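Local coordinates for RNA-binding protein RMD9, mitochondrial (Saccharomyces cerevisiae S288C, PDB 7A9X) that binds a dodecamer motif in the 3'-untranslated regions of yeast mitochondrial mRNAs and takes part in their processing or stability, at residues 157-161 / 162-166; 392-396 / 397-401; 412-416 / 417-421; 474-477 / 478-482. All blocks are in the same frame, centred on the assembly; numbering follows the deposited sequence.

Contact 1 of 4, residues 157-161 / 162-166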
# COMPACT_ATOMS: atom_id res chain seq x y z
N ASP A 157 20.12 16.46 -2.63
CA ASP A 157 21.37 16.88 -2.01
C ASP A 157 22.18 17.78 -2.93
O ASP A 157 22.84 18.72 -2.47
CB ASP A 157 22.19 15.66 -1.59
CG ASP A 157 21.51 14.85 -0.50
OD1 ASP A 157 20.45 15.28 -0.01
OD2 ASP A 157 22.03 13.77 -0.15
N ASP A 158 22.15 17.51 -4.24
CA ASP A 158 22.84 18.37 -5.19
C ASP A 158 22.22 19.76 -5.26
O ASP A 158 22.92 20.73 -5.54
CB ASP A 158 22.86 17.72 -6.57
CG ASP A 158 23.84 16.56 -6.66
OD1 ASP A 158 24.50 16.27 -5.65
OD2 ASP A 158 23.94 15.95 -7.74
N ILE A 159 20.91 19.86 -5.03
CA ILE A 159 20.26 21.16 -5.00
C ILE A 159 20.57 21.89 -3.70
O ILE A 159 20.85 23.09 -3.70
CB ILE A 159 18.74 21.00 -5.20
CG1 ILE A 159 18.45 20.36 -6.56
CG2 ILE A 159 18.04 22.34 -5.09
CD1 ILE A 159 17.00 20.00 -6.76
N LEU A 160 20.54 21.18 -2.57
CA LEU A 160 20.86 21.80 -1.29
C LEU A 160 22.32 22.22 -1.21
O LEU A 160 22.65 23.12 -0.43
CB LEU A 160 20.51 20.86 -0.14
CG LEU A 160 19.03 20.51 0.04
CD1 LEU A 160 18.83 19.62 1.26
CD2 LEU A 160 18.17 21.76 0.15
N ILE A 161 23.19 21.59 -1.99
CA ILE A 161 24.59 22.00 -2.07
C ILE A 161 24.77 23.12 -3.09
O ILE A 161 25.47 24.10 -2.83
CB ILE A 161 25.47 20.78 -2.39
CG1 ILE A 161 25.55 19.85 -1.17
CG2 ILE A 161 26.86 21.21 -2.84
CD1 ILE A 161 26.40 18.62 -1.40
N GLY A 162 24.15 22.99 -4.26
CA GLY A 162 24.20 24.05 -5.26
C GLY A 162 24.77 23.61 -6.59
O GLY A 162 25.09 24.45 -7.44
N LYS A 163 24.90 22.30 -6.79
CA LYS A 163 25.44 21.79 -8.05
C LYS A 163 24.47 22.05 -9.20
O LYS A 163 24.89 22.48 -10.28
CB LYS A 163 25.74 20.29 -7.93
CG LYS A 163 26.96 19.95 -7.11
CD LYS A 163 27.21 18.45 -7.13
CE LYS A 163 28.47 18.07 -6.37
NZ LYS A 163 28.66 16.59 -6.36
N VAL A 164 23.19 21.79 -8.98
CA VAL A 164 22.17 21.95 -10.01
C VAL A 164 21.06 22.84 -9.48
O VAL A 164 20.85 22.94 -8.27
CB VAL A 164 21.60 20.59 -10.47
CG1 VAL A 164 22.67 19.77 -11.17
CG2 VAL A 164 21.04 19.82 -9.28
N SER A 165 20.37 23.51 -10.39
CA SER A 165 19.25 24.37 -10.07
C SER A 165 17.93 23.67 -10.36
O SER A 165 17.88 22.70 -11.12
CB SER A 165 19.33 25.68 -10.85
OG SER A 165 18.15 26.45 -10.68
N VAL A 166 16.86 24.17 -9.76
CA VAL A 166 15.53 23.61 -9.95
C VAL A 166 14.51 24.74 -9.91
O VAL A 166 14.73 25.78 -9.27
CB VAL A 166 15.23 22.52 -8.90
CG1 VAL A 166 14.91 23.13 -7.53
CG2 VAL A 166 14.11 21.60 -9.38

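Contact 2 of 4, residues 392-396 / 397-401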
# COMPACT_ATOMS: atom_id res chain seq x y z
N PHE A 392 -24.36 -10.84 -1.97
CA PHE A 392 -24.26 -9.52 -2.58
C PHE A 392 -23.02 -9.41 -3.46
O PHE A 392 -23.08 -8.89 -4.58
CB PHE A 392 -24.25 -8.43 -1.51
CG PHE A 392 -23.72 -7.12 -2.00
CD1 PHE A 392 -24.55 -6.24 -2.69
CD2 PHE A 392 -22.39 -6.77 -1.80
CE1 PHE A 392 -24.06 -5.04 -3.16
CE2 PHE A 392 -21.90 -5.57 -2.27
CZ PHE A 392 -22.74 -4.70 -2.95
N TYR A 393 -21.87 -9.87 -2.94
CA TYR A 393 -20.63 -9.77 -3.70
C TYR A 393 -20.69 -10.60 -4.97
O TYR A 393 -20.14 -10.20 -6.00
CB TYR A 393 -19.46 -10.20 -2.81
CG TYR A 393 -18.11 -9.67 -3.24
CD1 TYR A 393 -17.71 -8.39 -2.91
CD2 TYR A 393 -17.22 -10.47 -3.96
CE1 TYR A 393 -16.47 -7.90 -3.29
CE2 TYR A 393 -15.98 -9.99 -4.35
CZ TYR A 393 -15.61 -8.71 -4.01
OH TYR A 393 -14.37 -8.23 -4.39
N SER A 394 -21.35 -11.76 -4.93
CA SER A 394 -21.54 -12.55 -6.14
C SER A 394 -22.39 -11.80 -7.16
O SER A 394 -22.13 -11.88 -8.37
CB SER A 394 -22.18 -13.90 -5.80
OG SER A 394 -21.38 -14.63 -4.89
N GLY A 395 -23.40 -11.08 -6.69
CA GLY A 395 -24.28 -10.35 -7.60
C GLY A 395 -23.61 -9.20 -8.32
O GLY A 395 -24.14 -8.73 -9.33
N VAL A 396 -22.47 -8.73 -7.82
CA VAL A 396 -21.76 -7.62 -8.45
C VAL A 396 -20.75 -8.12 -9.47
O VAL A 396 -20.66 -7.58 -10.57
CB VAL A 396 -21.10 -6.75 -7.36
CG1 VAL A 396 -20.34 -5.60 -8.00
CG2 VAL A 396 -22.14 -6.24 -6.38
N LYS A 397 -19.98 -9.15 -9.12
CA LYS A 397 -18.90 -9.63 -9.97
C LYS A 397 -18.58 -11.06 -9.58
O LYS A 397 -19.06 -11.58 -8.57
CB LYS A 397 -17.66 -8.75 -9.85
CG LYS A 397 -17.12 -8.66 -8.43
CD LYS A 397 -15.90 -7.76 -8.33
CE LYS A 397 -14.68 -8.39 -9.00
NZ LYS A 397 -14.19 -9.59 -8.28
N LYS A 398 -17.75 -11.70 -10.41
CA LYS A 398 -17.18 -12.98 -10.03
C LYS A 398 -16.25 -12.79 -8.84
O LYS A 398 -15.50 -11.82 -8.77
CB LYS A 398 -16.41 -13.60 -11.20
CG LYS A 398 -17.29 -14.16 -12.31
CD LYS A 398 -16.46 -14.83 -13.40
CE LYS A 398 -17.35 -15.41 -14.49
NZ LYS A 398 -16.55 -16.11 -15.54
N ILE A 399 -16.33 -13.72 -7.88
CA ILE A 399 -15.57 -13.56 -6.65
C ILE A 399 -14.09 -13.76 -6.93
O ILE A 399 -13.69 -14.71 -7.61
CB ILE A 399 -16.08 -14.53 -5.57
CG1 ILE A 399 -17.56 -14.25 -5.26
CG2 ILE A 399 -15.25 -14.39 -4.30
CD1 ILE A 399 -18.12 -15.10 -4.15
N ASP A 400 -13.27 -12.85 -6.41
CA ASP A 400 -11.83 -12.98 -6.47
C ASP A 400 -11.32 -13.68 -5.21
O ASP A 400 -12.00 -13.74 -4.18
CB ASP A 400 -11.18 -11.60 -6.59
CG ASP A 400 -11.84 -10.57 -5.69
OD1 ASP A 400 -13.02 -10.23 -5.92
OD2 ASP A 400 -11.18 -10.12 -4.72
N GLU A 401 -10.11 -14.22 -5.31
CA GLU A 401 -9.56 -14.97 -4.19
C GLU A 401 -9.29 -14.12 -2.96
O GLU A 401 -9.55 -14.58 -1.84
CB GLU A 401 -8.27 -15.69 -4.61
CG GLU A 401 -7.98 -16.90 -3.74
CD GLU A 401 -6.52 -17.28 -3.73
OE1 GLU A 401 -5.67 -16.36 -3.67
OE2 GLU A 401 -6.22 -18.49 -3.78

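Contact 3 of 4, residues 412-416 / 417-421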
# COMPACT_ATOMS: atom_id res chain seq x y z
N SER A 412 -10.26 -16.04 12.10
CA SER A 412 -9.56 -16.79 13.13
C SER A 412 -9.98 -16.39 14.54
O SER A 412 -9.77 -17.16 15.48
CB SER A 412 -8.05 -16.61 12.97
OG SER A 412 -7.70 -15.23 13.01
N ILE A 413 -10.56 -15.20 14.70
CA ILE A 413 -11.05 -14.76 16.00
C ILE A 413 -12.17 -15.67 16.49
O ILE A 413 -12.33 -15.88 17.70
CB ILE A 413 -11.50 -13.29 15.92
CG1 ILE A 413 -10.28 -12.36 15.94
CG2 ILE A 413 -12.44 -12.93 17.06
CD1 ILE A 413 -10.64 -10.90 16.16
N TRP A 414 -12.95 -16.25 15.57
CA TRP A 414 -14.04 -17.12 15.98
C TRP A 414 -13.54 -18.45 16.53
O TRP A 414 -14.21 -19.06 17.37
CB TRP A 414 -15.00 -17.35 14.81
CG TRP A 414 -15.89 -16.18 14.55
CD1 TRP A 414 -16.05 -15.09 15.35
CD2 TRP A 414 -16.73 -15.97 13.41
NE1 TRP A 414 -16.95 -14.22 14.78
CE2 TRP A 414 -17.38 -14.74 13.59
CE3 TRP A 414 -17.00 -16.71 12.25
CZ2 TRP A 414 -18.28 -14.22 12.66
CZ3 TRP A 414 -17.89 -16.20 11.33
CH2 TRP A 414 -18.52 -14.97 11.54
N HIS A 415 -12.36 -18.90 16.08
CA HIS A 415 -11.75 -20.15 16.56
C HIS A 415 -12.69 -21.34 16.35
O HIS A 415 -12.92 -22.13 17.27
CB HIS A 415 -11.34 -20.03 18.03
CG HIS A 415 -10.31 -18.98 18.29
ND1 HIS A 415 -9.01 -19.08 17.83
CD2 HIS A 415 -10.37 -17.82 18.99
CE1 HIS A 415 -8.33 -18.02 18.23
NE2 HIS A 415 -9.13 -17.24 18.93
N GLU A 416 -13.23 -21.47 15.15
CA GLU A 416 -14.13 -22.57 14.82
C GLU A 416 -13.74 -23.18 13.48
O GLU A 416 -13.33 -22.47 12.56
CB GLU A 416 -15.60 -22.12 14.80
CG GLU A 416 -15.96 -21.12 13.72
CD GLU A 416 -17.45 -20.83 13.67
OE1 GLU A 416 -18.15 -21.18 14.63
OE2 GLU A 416 -17.92 -20.26 12.66
N ARG A 417 -13.88 -24.50 13.38
CA ARG A 417 -13.46 -25.23 12.19
C ARG A 417 -14.48 -25.12 11.07
O ARG A 417 -14.11 -25.21 9.89
CB ARG A 417 -13.21 -26.69 12.54
CG ARG A 417 -12.66 -27.54 11.40
CD ARG A 417 -12.47 -28.98 11.84
NE ARG A 417 -11.79 -29.79 10.83
CZ ARG A 417 -12.41 -30.56 9.94
NH1 ARG A 417 -13.74 -30.63 9.94
NH2 ARG A 417 -11.71 -31.26 9.06
N SER A 418 -15.76 -24.93 11.41
CA SER A 418 -16.80 -24.88 10.39
C SER A 418 -16.57 -23.75 9.40
O SER A 418 -16.80 -23.91 8.20
CB SER A 418 -18.17 -24.72 11.06
OG SER A 418 -18.25 -23.46 11.72
N ILE A 419 -16.11 -22.59 9.89
CA ILE A 419 -15.88 -21.47 8.99
C ILE A 419 -14.67 -21.71 8.10
O ILE A 419 -14.59 -21.17 6.99
CB ILE A 419 -15.75 -20.16 9.80
CG1 ILE A 419 -15.97 -18.95 8.89
CG2 ILE A 419 -14.40 -20.08 10.50
CD1 ILE A 419 -17.36 -18.88 8.31
N ILE A 420 -13.72 -22.54 8.55
CA ILE A 420 -12.57 -22.87 7.72
C ILE A 420 -12.99 -23.76 6.56
O ILE A 420 -12.64 -23.52 5.40
CB ILE A 420 -11.47 -23.53 8.57
CG1 ILE A 420 -11.10 -22.63 9.76
CG2 ILE A 420 -10.24 -23.84 7.73
CD1 ILE A 420 -10.07 -23.24 10.69
N ASP A 421 -13.76 -24.82 6.86
CA ASP A 421 -14.26 -25.69 5.82
C ASP A 421 -15.26 -24.99 4.91
O ASP A 421 -15.39 -25.35 3.74
CB ASP A 421 -14.89 -26.94 6.44
CG ASP A 421 -13.93 -27.72 7.31
OD1 ASP A 421 -12.72 -27.71 7.00
OD2 ASP A 421 -14.37 -28.33 8.30

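Contact 4 of 4, residues 474-477 / 478-482. With nucleotides of chain B.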
# COMPACT_ATOMS: atom_id res chain seq x y z
N GLN A 474 10.05 -21.16 -6.89
CA GLN A 474 11.40 -21.72 -6.85
C GLN A 474 11.62 -22.53 -5.58
O GLN A 474 11.89 -23.74 -5.64
CB GLN A 474 12.42 -20.59 -6.96
CG GLN A 474 12.05 -19.53 -7.98
CD GLN A 474 12.80 -18.23 -7.76
OE1 GLN A 474 12.22 -17.15 -7.83
NE2 GLN A 474 14.09 -18.34 -7.49
N TYR A 475 11.52 -21.88 -4.42
CA TYR A 475 11.84 -22.52 -3.15
C TYR A 475 10.76 -22.14 -2.14
O TYR A 475 9.74 -21.53 -2.47
CB TYR A 475 13.25 -22.13 -2.70
CG TYR A 475 14.28 -22.22 -3.81
CD1 TYR A 475 14.77 -23.45 -4.24
CD2 TYR A 475 14.77 -21.07 -4.42
CE1 TYR A 475 15.71 -23.53 -5.26
CE2 TYR A 475 15.71 -21.14 -5.44
CZ TYR A 475 16.17 -22.38 -5.85
OH TYR A 475 17.11 -22.45 -6.86
N ILE A 476 10.99 -22.51 -0.88
CA ILE A 476 10.04 -22.26 0.19
C ILE A 476 10.36 -20.92 0.84
O ILE A 476 11.46 -20.71 1.35
CB ILE A 476 10.08 -23.39 1.23
CG1 ILE A 476 9.58 -24.70 0.61
CG2 ILE A 476 9.25 -23.02 2.45
CD1 ILE A 476 9.51 -25.85 1.59
N ALA A 477 9.39 -20.01 0.82
CA ALA A 477 9.58 -18.67 1.35
C ALA A 477 9.27 -18.64 2.84
O ALA A 477 8.80 -19.61 3.44
CB ALA A 477 8.71 -17.67 0.59
N ASN A 478 9.54 -17.48 3.46
CA ASN A 478 9.27 -17.31 4.88
C ASN A 478 7.79 -17.43 5.19
O ASN A 478 7.40 -18.02 6.20
CB ASN A 478 9.82 -15.97 5.37
CG ASN A 478 11.32 -15.99 5.58
OD1 ASN A 478 11.93 -17.05 5.72
ND2 ASN A 478 11.92 -14.81 5.62
N ALA A 479 6.93 -16.86 4.33
CA ALA A 479 5.50 -16.90 4.58
C ALA A 479 4.97 -18.33 4.59
O ALA A 479 3.99 -18.63 5.29
CB ALA A 479 4.75 -16.07 3.54
N ASP A 480 5.60 -19.23 3.84
CA ASP A 480 5.19 -20.63 3.88
C ASP A 480 5.53 -21.27 5.22
O ASP A 480 4.70 -21.97 5.81
CB ASP A 480 5.86 -21.40 2.73
CG ASP A 480 5.40 -20.93 1.37
OD1 ASP A 480 4.18 -20.76 1.18
OD2 ASP A 480 6.26 -20.70 0.49
N LEU A 481 6.74 -21.03 5.72
CA LEU A 481 7.13 -21.60 7.01
C LEU A 481 6.43 -20.90 8.17
O LEU A 481 6.14 -21.54 9.19
CB LEU A 481 8.65 -21.52 7.18
CG LEU A 481 9.49 -22.28 6.15
CD1 LEU A 481 10.97 -22.08 6.42
CD2 LEU A 481 9.14 -23.76 6.15
N SER A 482 6.15 -19.60 8.04
CA SER A 482 5.42 -18.89 9.08
C SER A 482 4.02 -19.47 9.27
O SER A 482 3.51 -19.50 10.40
CB SER A 482 5.34 -17.40 8.75
OG SER A 482 6.62 -16.79 8.78
P C B 12 0.85 -13.69 8.09
OP1 C B 12 0.99 -14.37 9.40
OP2 C B 12 0.16 -12.38 8.01
O5' C B 12 2.31 -13.53 7.47
C5' C B 12 3.26 -14.58 7.60
C4' C B 12 4.68 -14.09 7.48
O4' C B 12 5.00 -13.86 6.07
C3' C B 12 5.01 -12.79 8.21
O3' C B 12 6.31 -12.88 8.79
C2' C B 12 5.02 -11.74 7.10
O2' C B 12 5.84 -10.62 7.35
C1' C B 12 5.52 -12.55 5.91
N1 C B 12 5.08 -12.04 4.60
C2 C B 12 6.02 -11.92 3.58
O2 C B 12 7.20 -12.24 3.79
N3 C B 12 5.62 -11.45 2.37
C4 C B 12 4.35 -11.11 2.17
N4 C B 12 4.02 -10.65 0.96
C5 C B 12 3.37 -11.23 3.20
C6 C B 12 3.77 -11.69 4.39
P U B 13 6.49 -13.49 10.27
OP1 U B 13 7.33 -14.72 10.17
OP2 U B 13 5.15 -13.57 10.90
O5' U B 13 7.33 -12.38 11.05
C5' U B 13 6.90 -11.03 11.08
C4' U B 13 7.57 -10.28 12.21
O4' U B 13 7.09 -10.79 13.48
C3' U B 13 9.08 -10.43 12.28
O3' U B 13 9.76 -9.52 11.43
C2' U B 13 9.38 -10.22 13.76
O2' U B 13 9.42 -8.83 14.06
C1' U B 13 8.14 -10.83 14.42
N1 U B 13 8.34 -12.23 14.84
C2 U B 13 9.20 -12.52 15.88
O2 U B 13 9.84 -11.66 16.49
N3 U B 13 9.30 -13.85 16.20
C4 U B 13 8.64 -14.91 15.61
O4 U B 13 8.85 -16.05 16.01
C5 U B 13 7.77 -14.53 14.54
C6 U B 13 7.65 -13.24 14.21
O HOH W 1 7.27 -20.38 -1.92

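Contact 1 of 4, residues 157-161 / 162-166
The carboxylate of Asp158 has the aliphatic chain of Lys163 over one of its faces: CD stands 3.9 Å from Asp158 CG, almost perpendicularly above it. The ammonium group runs on past, with Lys163 NZ 4.2 Å from Asp158 OD1, beyond a salt bridge; the strongest partner of this carboxylate is Arg98, paired through OD2. This contact is a Schellman motif that closes helix 151-161, with Gly162 as the C-prime residue. Its defining six-to-one bond runs from Lys163 N to Asp158 O at 2.8 Å. The same oxygen is gripped a second time by Gly162 N at 2.9 Å, a donor that comes in 39° out of the carbonyl plane. In the textbook motif Gly162 N would face Ile159 O, but here the angle to that oxygen is poor, and Gly162 N keeps the helical bond to Asp158 O. Gly162 adopts a phi of 122°, where a beta carbon would collide with the carbonyl oxygen of Ile161.

Beyond the turn the chain crosses the side of the helix. Val164 CG2 wedges against both Asp158 CB and Ile159 CG1, 3.8 Å from the latter. With CG1 anti to the carbonyl carbon (chi1 -61°) and the chain extended, Ile159 sends CD1 on to Val166, whose side chain it crosses at about a right angle. Val164 and Val166 also lean on helix 105-128 through Val108 and Ile112, packing the lead-in to the first pentatricopeptide repeat against the preceding helices. The last link is Ile159 CD1, 3.8 Å from Val166 CB.

Contact 2 of 4, residues 392-396 / 397-401
Lys397 N donates to Tyr393 O at 3.3 Å and 164°, entering from the same face of the carbonyl plane as Val396 N, after which Lys397 is almost fully extended and the chain leaves the helical path. This is the linker from the sixth to the seventh pentatricopeptide repeat, ending at Asp400, the N-cap of helix 401-410.

Two donors converge on Asp400 OD1. Tyr393 OH donates to the syn lone pair of Asp400 OD1 at 2.9 Å, the oxygen lying in plane at the edge of the ring, with ring and carboxylate planes 52° apart. Lys397 NZ forms a salt bridge with it from the anti side; bends at chi3 (-70°) and chi4 lay the lysine forward alongside the linker, so that NZ also donates to Lys398 O at 2.6 Å. Asp400 OD2 caps Phe403 N weakly, while Tyr393 stacks on the Phe403 ring and its hydroxyl also bonds Asn364. An alanine in place of Asp400 would probably leave the ammonium of Lys397 without its countercharge, the tyrosine hydroxyl with one partner fewer and the helix without its weak side-chain cap. Ile399 packs at the edge of the Tyr393 ring, its CG1 4.0 Å from Tyr393 CD2 and its CD1 3.4 Å from Ser394 OG, a hydroxyl bonded to Ile390 O.

Contact 3 of 4, residues 412-416 / 417-421
Within the helical hairpin of the seventh pentatricopeptide repeat, the turn between helices 401-410 and 417-429 is held by Trp414 and Glu416 folding onto Ile419. The tryptophan presents the edge of its six-membered ring: CZ3 is 4.1 Å from Ile419 CD1, and the two side chains cross at about a right angle. Glu416 approaches the same isoleucine by two routes. Its carbonyl O lies 3.3 Å from Ile419 CG2 and also faces Ile420 CG1. Its side chain leaves between the backbone N and the carbonyl carbon (chi1 65°) and then runs extended past the isoleucine, bringing OE2 to 3.6 Å from Ile419 CB. Ser418 OG sits beside this carboxylate, but the angle rules out a hydrogen bond to OE2; OE1 instead has a weak one from Asn379.

The hairpin turns sharply at His415, whose phi and psi (57° and 49°) are those of a left-handed helix. The face of its imidazole lies over Ser412 O, 3.1 Å from the ring plane, while ND1 bonds Ser448 O. Both Trp414 and Ile419 pack on Leu386 of helix 379-396, in the repeat before; the indole also meets Phe372 edge-to-face and bonds Tyr375 O through NE1. On the first turn of helix 417-429, Arg417 NH1 pairs with Asp421 OD2 at 2.9 Å, the oxygen lying well out of the guanidinium plane.

Contact 4 of 4, residues 474-477 / 478-482
Ala477 N donates to Asp480 OD2 at 3.2 Å and 155°, meeting the carboxylate on its anti side, 18° out of plane. Ala477 is the N-cap of helix 478-486 and Asp480 its third residue, so this is the returning half of a capping box; alanine cannot supply the other half. Ala477 O takes only weak bonds from Asp480 N and Leu481 N. Beside them, Ile476 CG2 rests 3.8 Å from both Asp480 CB and Leu481 CD2.

A water donates both to Asp480 OD2, at 2.6 Å, and to Tyr475 O, while OD1 is held in a salt bridge by Arg440. Replacing Asp480 by an alanine would probably leave Ala477 N without this acceptor, the water with one acceptor fewer and Arg440 without its charge partner. A neighbouring face of the helix meets RNA of chain B: Ala479 CB lies 3.4 Å from O4' of C12, and Ser482 OG 2.6 Å from OP1 of U13, with Tyr564 also bonded to that hydroxyl.

The carboxylate near the helix N-terminus is likely to be favoured in its charged form by the helix dipole and Arg440, consistent with Asp480 steadying the first turn, beside which Ala479 and Ser482 meet the RNA.

How the contacts relate
Contacts 1 to 4 follow one another along the chain without interleaving, in a fold of helices with no strands. Contact 1, where helix 151-161 ends ahead of the first repeat, is remote: its centre lies about 52 Å from that of contact 2 and, centre to centre, about 58 Å from contact 3, across the centre of the chain. Contacts 2 and 3 sit at the two ends of helix 401-410, centres about 22 Å apart, and both involve helix 379-396. Contact 4 starts helix 478-486 beyond the eighth repeat, about 24 Å from contact 3 centre to centre. Each is a junction of helix and loop; of the four, contact 4 touches the bound RNA directly.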